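Local coordinates for JSC1_58120g3 ([Leptolyngbya] sp. JSC-1, PDB 6XHH), which binds a linear tetrapyrrole (bilin) in its GAF domain and probably serves as a far-red light sensor of the cyanobacteriochrome family, at residues V38-F43 against G142-F147. Numbering follows the deposited sequence.
With M1V (mesobiliverdin IX(alpha)), chain C.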
ATOM      1  N   VAL A  38       5.082  -0.800  -6.597  1.00 11.25           N
ATOM      2  CA  VAL A  38       4.318   0.016  -5.659  1.00  9.02           C
ATOM      3  C   VAL A  38       3.102   0.546  -6.407  1.00 10.84           C
ATOM      4  O   VAL A  38       3.220   1.007  -7.547  1.00 12.43           O
ATOM      5  CB  VAL A  38       5.152   1.176  -5.073  1.00  9.99           C
ATOM      6  CG1 VAL A  38       4.299   2.028  -4.130  1.00 11.90           C
ATOM      7  CG2 VAL A  38       6.344   0.634  -4.326  1.00 11.26           C
ATOM      8  N   THR A  39       1.936   0.477  -5.770  1.00 10.90           N
ATOM      9  CA  THR A  39       0.685   0.857  -6.402  1.00 11.74           C
ATOM     10  C   THR A  39      -0.101   1.818  -5.522  1.00 10.77           C
ATOM     11  O   THR A  39      -0.040   1.773  -4.286  1.00 11.28           O
ATOM     12  CB  THR A  39      -0.228  -0.354  -6.699  1.00 11.91           C
ATOM     13  OG1 THR A  39      -0.583  -1.014  -5.468  1.00 13.23           O
ATOM     14  CG2 THR A  39       0.446  -1.337  -7.603  1.00 13.71           C
ATOM     15  N   ILE A  40      -0.884   2.660  -6.187  1.00 12.94           N
ATOM     16  CA  ILE A  40      -1.949   3.429  -5.566  1.00 12.58           C
ATOM     17  C   ILE A  40      -3.264   2.888  -6.092  1.00 11.94           C
ATOM     18  O   ILE A  40      -3.475   2.808  -7.312  1.00 13.36           O
ATOM     19  CB  ILE A  40      -1.808   4.935  -5.852  1.00 11.33           C
ATOM     20  CG1 ILE A  40      -0.538   5.467  -5.180  1.00  9.77           C
ATOM     21  CG2 ILE A  40      -3.028   5.697  -5.340  1.00 14.19           C
ATOM     22  CD1 ILE A  40      -0.049   6.808  -5.745  1.00 11.03           C
ATOM     23  N   TYR A  41      -4.138   2.502  -5.167  1.00 10.98           N
ATOM     24  CA  TYR A  41      -5.399   1.840  -5.454  1.00 12.81           C
ATOM     25  C   TYR A  41      -6.510   2.652  -4.819  1.00 12.10           C
ATOM     26  O   TYR A  41      -6.415   3.035  -3.645  1.00 11.81           O
ATOM     27  CB  TYR A  41      -5.348   0.419  -4.895  1.00  9.24           C
ATOM     28  CG  TYR A  41      -6.612  -0.402  -4.785  1.00  9.43           C
ATOM     29  CD1 TYR A  41      -7.441  -0.275  -3.678  1.00 12.15           C
ATOM     30  CD2 TYR A  41      -6.889  -1.399  -5.703  1.00 13.47           C
ATOM     31  CE1 TYR A  41      -8.557  -1.076  -3.516  1.00 12.46           C
ATOM     32  CE2 TYR A  41      -8.012  -2.218  -5.560  1.00 11.21           C
ATOM     33  CZ  TYR A  41      -8.834  -2.048  -4.457  1.00  9.32           C
ATOM     34  OH  TYR A  41      -9.936  -2.855  -4.310  1.00 14.65           O
ATOM     35  N   LYS A  42      -7.535   2.948  -5.605  1.00 12.32           N
ATOM     36  CA  LYS A  42      -8.634   3.792  -5.167  1.00 12.31           C
ATOM     37  C   LYS A  42      -9.874   2.958  -4.868  1.00 14.49           C
ATOM     38  O   LYS A  42     -10.322   2.175  -5.715  1.00 13.10           O
ATOM     39  CB  LYS A  42      -8.952   4.840  -6.230  1.00 13.58           C
ATOM     40  CG  LYS A  42     -10.146   5.705  -5.881  1.00 15.34           C
ATOM     41  CD  LYS A  42     -10.338   6.801  -6.922  1.00 14.52           C
ATOM     42  CE  LYS A  42     -11.458   7.730  -6.472  1.00 19.60           C
ATOM     43  NZ  LYS A  42     -11.700   8.886  -7.376  1.00 25.31           N
ATOM     44  N   PHE A  43     -10.437   3.146  -3.680  1.00 11.95           N
ATOM     45  CA  PHE A  43     -11.683   2.481  -3.327  1.00 14.59           C
ATOM     46  C   PHE A  43     -12.862   3.044  -4.113  1.00 13.74           C
ATOM     47  O   PHE A  43     -13.009   4.261  -4.272  1.00 15.36           O
ATOM     48  CB  PHE A  43     -11.975   2.635  -1.840  1.00 15.08           C
ATOM     49  CG  PHE A  43     -11.220   1.691  -0.961  1.00 11.80           C
ATOM     50  CD1 PHE A  43     -11.243   0.325  -1.181  1.00 13.14           C
ATOM     51  CD2 PHE A  43     -10.489   2.192   0.112  1.00 11.74           C
ATOM     52  CE1 PHE A  43     -10.542  -0.537  -0.337  1.00 12.41           C
ATOM     53  CE2 PHE A  43      -9.774   1.347   0.950  1.00 11.41           C
ATOM     54  CZ  PHE A  43      -9.813  -0.023   0.729  1.00 12.02           C
ATOM     55  N   GLY A 142      -8.310   5.078  -0.264  1.00 12.84           N
ATOM     56  CA  GLY A 142      -7.688   4.014  -1.026  1.00 11.70           C
ATOM     57  C   GLY A 142      -6.552   3.401  -0.246  1.00 10.43           C
ATOM     58  O   GLY A 142      -6.475   3.545   0.978  1.00 11.55           O
ATOM     59  N   LEU A 143      -5.672   2.709  -0.973  1.00 10.27           N
ATOM     60  CA  LEU A 143      -4.555   1.989  -0.381  1.00  9.27           C
ATOM     61  C   LEU A 143      -3.274   2.263  -1.147  1.00 10.66           C
ATOM     62  O   LEU A 143      -3.283   2.331  -2.383  1.00 10.53           O
ATOM     63  CB  LEU A 143      -4.823   0.473  -0.367  1.00  8.95           C
ATOM     64  CG  LEU A 143      -6.116  -0.001   0.298  1.00 10.90           C
ATOM     65  CD1 LEU A 143      -6.370  -1.483   0.018  1.00 12.79           C
ATOM     66  CD2 LEU A 143      -6.054   0.258   1.787  1.00 10.90           C
ATOM     67  N   LEU A 144      -2.177   2.385  -0.408  1.00  9.97           N
ATOM     68  CA  LEU A 144      -0.824   2.410  -0.951  1.00 10.25           C
ATOM     69  C   LEU A 144      -0.169   1.080  -0.599  1.00  9.72           C
ATOM     70  O   LEU A 144      -0.090   0.724   0.588  1.00 10.73           O
ATOM     71  CB  LEU A 144      -0.023   3.584  -0.383  1.00 10.79           C
ATOM     72  CG  LEU A 144       1.479   3.665  -0.658  1.00 10.34           C
ATOM     73  CD1 LEU A 144       1.774   3.910  -2.127  1.00 11.12           C
ATOM     74  CD2 LEU A 144       2.122   4.762   0.181  1.00 13.35           C
ATOM     75  N   SER A 145       0.259   0.339  -1.619  1.00  8.87           N
ATOM     76  CA  SER A 145       0.792  -1.010  -1.464  1.00  7.44           C
ATOM     77  C   SER A 145       2.221  -1.060  -1.977  1.00 10.51           C
ATOM     78  O   SER A 145       2.510  -0.590  -3.083  1.00  9.36           O
ATOM     79  CB  SER A 145      -0.065  -2.052  -2.208  1.00 11.19           C
ATOM     80  OG  SER A 145      -1.409  -2.007  -1.736  1.00 13.78           O
ATOM     81  N   ALA A 146       3.096  -1.646  -1.177  1.00 11.57           N
ATOM     82  CA  ALA A 146       4.444  -2.029  -1.572  1.00 11.43           C
ATOM     83  C   ALA A 146       4.495  -3.539  -1.748  1.00  8.85           C
ATOM     84  O   ALA A 146       4.150  -4.284  -0.821  1.00 10.47           O
ATOM     85  CB  ALA A 146       5.443  -1.586  -0.501  1.00 10.64           C
ATOM     86  N   PHE A 147       4.928  -3.993  -2.919  1.00  9.10           N
ATOM     87  CA  PHE A 147       4.874  -5.407  -3.276  1.00  9.43           C
ATOM     88  C   PHE A 147       6.261  -5.925  -3.651  1.00 12.97           C
ATOM     89  O   PHE A 147       7.042  -5.233  -4.318  1.00 12.55           O
ATOM     90  CB  PHE A 147       3.944  -5.655  -4.486  1.00 12.55           C
ATOM     91  CG  PHE A 147       2.476  -5.379  -4.250  1.00 12.82           C
ATOM     92  CD1 PHE A 147       1.808  -5.858  -3.130  1.00 11.71           C
ATOM     93  CD2 PHE A 147       1.748  -4.666  -5.194  1.00 15.34           C
ATOM     94  CE1 PHE A 147       0.436  -5.630  -2.969  1.00 11.65           C
ATOM     95  CE2 PHE A 147       0.387  -4.427  -5.030  1.00 14.87           C
ATOM     96  CZ  PHE A 147      -0.263  -4.917  -3.916  1.00 15.34           C
TER
HETATM   97  OA  M1V C 801     -10.141 -11.232  -3.380  1.00 14.52           O
HETATM   98  C1A M1V C 801     -10.510 -11.928  -2.446  1.00 15.63           C
HETATM   99  NA  M1V C 801     -10.226 -11.674  -1.162  1.00 16.23           N
HETATM  100  C2A M1V C 801     -11.295 -13.094  -2.550  1.00 16.52           C
HETATM  101  CMA M1V C 801     -11.813 -13.703  -3.833  1.00 18.45           C
HETATM  102  C3A M1V C 801     -11.502 -13.587  -1.265  1.00 16.14           C
HETATM  103  CAA M1V C 801     -12.260 -14.799  -0.875  1.00 18.55           C
HETATM  104  CBA M1V C 801     -13.457 -14.473   0.019  1.00 17.88           C
HETATM  105  C4A M1V C 801     -10.797 -12.660  -0.352  1.00 14.35           C
HETATM  106  CHA M1V C 801     -10.772 -12.784   1.011  1.00 15.67           C
HETATM  107  C1B M1V C 801     -10.135 -11.950   2.034  1.00 14.86           C
HETATM  108  C2B M1V C 801     -10.182 -12.302   3.409  1.00 12.92           C
HETATM  109  CMB M1V C 801     -10.840 -13.533   3.984  1.00 15.39           C
HETATM  110  C3B M1V C 801      -9.512 -11.338   4.100  1.00 12.72           C
HETATM  111  CAB M1V C 801      -9.292 -11.295   5.602  1.00 15.82           C
HETATM  112  CBB M1V C 801      -7.828 -11.633   5.932  1.00 15.66           C
HETATM  113  CGB M1V C 801      -7.536 -13.087   5.630  1.00 14.25           C
HETATM  114  O2B M1V C 801      -8.069 -13.987   6.323  1.00 19.62           O
HETATM  115  O1B M1V C 801      -6.770 -13.419   4.699  1.00 14.32           O
HETATM  116  NB  M1V C 801      -9.460 -10.796   1.913  1.00 15.25           N
HETATM  117  C4B M1V C 801      -9.066 -10.385   3.137  1.00 12.09           C
HETATM  118  CHB M1V C 801      -8.344  -9.242   3.515  1.00 12.54           C
HETATM  119  C1C M1V C 801      -7.638  -8.289   2.767  1.00 13.14           C
HETATM  120  C2C M1V C 801      -6.724  -7.402   3.353  1.00 12.69           C
HETATM  121  CAC M1V C 801      -6.447  -7.305   4.838  1.00 14.71           C
HETATM  122  CBC M1V C 801      -7.615  -6.424   5.364  1.00 17.53           C
HETATM  123  CGC M1V C 801      -7.875  -6.504   6.861  1.00 17.38           C
HETATM  124  O2C M1V C 801      -7.157  -7.215   7.599  1.00 21.72           O
HETATM  125  O1C M1V C 801      -8.825  -5.867   7.382  1.00 20.38           O
HETATM  126  C3C M1V C 801      -6.214  -6.605   2.331  1.00 13.68           C
HETATM  127  CMC M1V C 801      -5.196  -5.514   2.519  1.00 13.43           C
HETATM  128  NC  M1V C 801      -7.665  -8.057   1.409  1.00 13.22           N
HETATM  129  C4C M1V C 801      -6.798  -7.034   1.121  1.00 13.63           C
HETATM  130  CHC M1V C 801      -6.671  -6.584  -0.225  1.00 15.11           C
HETATM  131  C1D M1V C 801      -5.768  -5.724  -0.800  1.00 11.62           C
HETATM  132  C2D M1V C 801      -6.070  -4.739  -1.781  1.00 16.07           C
HETATM  133  CMD M1V C 801      -7.445  -4.429  -2.320  1.00 13.51           C
HETATM  134  ND  M1V C 801      -4.397  -5.708  -0.584  1.00 11.55           N
HETATM  135  C4D M1V C 801      -3.857  -4.743  -1.359  1.00 13.78           C
HETATM  136  OD  M1V C 801      -2.651  -4.495  -1.382  1.00 14.37           O
HETATM  137  C3D M1V C 801      -4.904  -4.123  -2.114  1.00 14.63           C
HETATM  138  CAD M1V C 801      -4.754  -2.982  -3.089  1.00 14.22           C
HETATM  139  CBD M1V C 801      -4.161  -3.502  -4.380  1.00 16.03           C
HETATM  140  O   HOH W   1      -2.356  -0.190  -3.684  1.00 13.36           O
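Val-38 sets its CG1 against CD1 of Leu-144 (3.7 Å) where strand 37-43 runs antiparallel to strand 139-148 in the central sheet of the GAF domain. Thr-39 and Ser-145 are a hydrogen-bonded pair, their backbone N and O atoms joined both ways. OG1 of Thr-39 sits between its backbone N and carbonyl carbon (chi1 62°), which places it beside CB of Ser-145 and 3.6 Å from CE2 of Phe-147. A water bonded to this OG1 donates to Leu-143 O and to Ser-145 OG, linking Thr-39 to the hydroxyl that binds the chromophore. Ile-40 CG1 meets the same Leu-144 methyl as Val-38, and this face of the sheet packs on helices 18-33 and 157-178. From the other face Tyr-41, Leu-143 and Ser-145, with Phe-147, line the bilin pocket. Tyr-41 and Leu-143 form the next hydrogen-bonded pair, their side chains side by side, with CD1 of each 4.0 Å apart. One face of the tyrosine ring carries the chromophore's D-ring substituents, CAD at 3.6 Å from Tyr-41 CG and CMD near CZ, while its OH bonds to Trp-68 O. An alanine in place of Tyr-41 would probably leave the D-ring ethyl and methyl groups without this flat support and Trp-68 O without its hydroxyl partner. Phe-43 lays its ring obliquely against the neighbouring strand, CZ 3.7 Å from Leu-143 CG. Leu-143 CD1 reaches the D ring itself at C3D (3.7 Å), and Ser-145 OG donates a 2.8 Å hydrogen bond to the D-ring carbonyl oxygen OD.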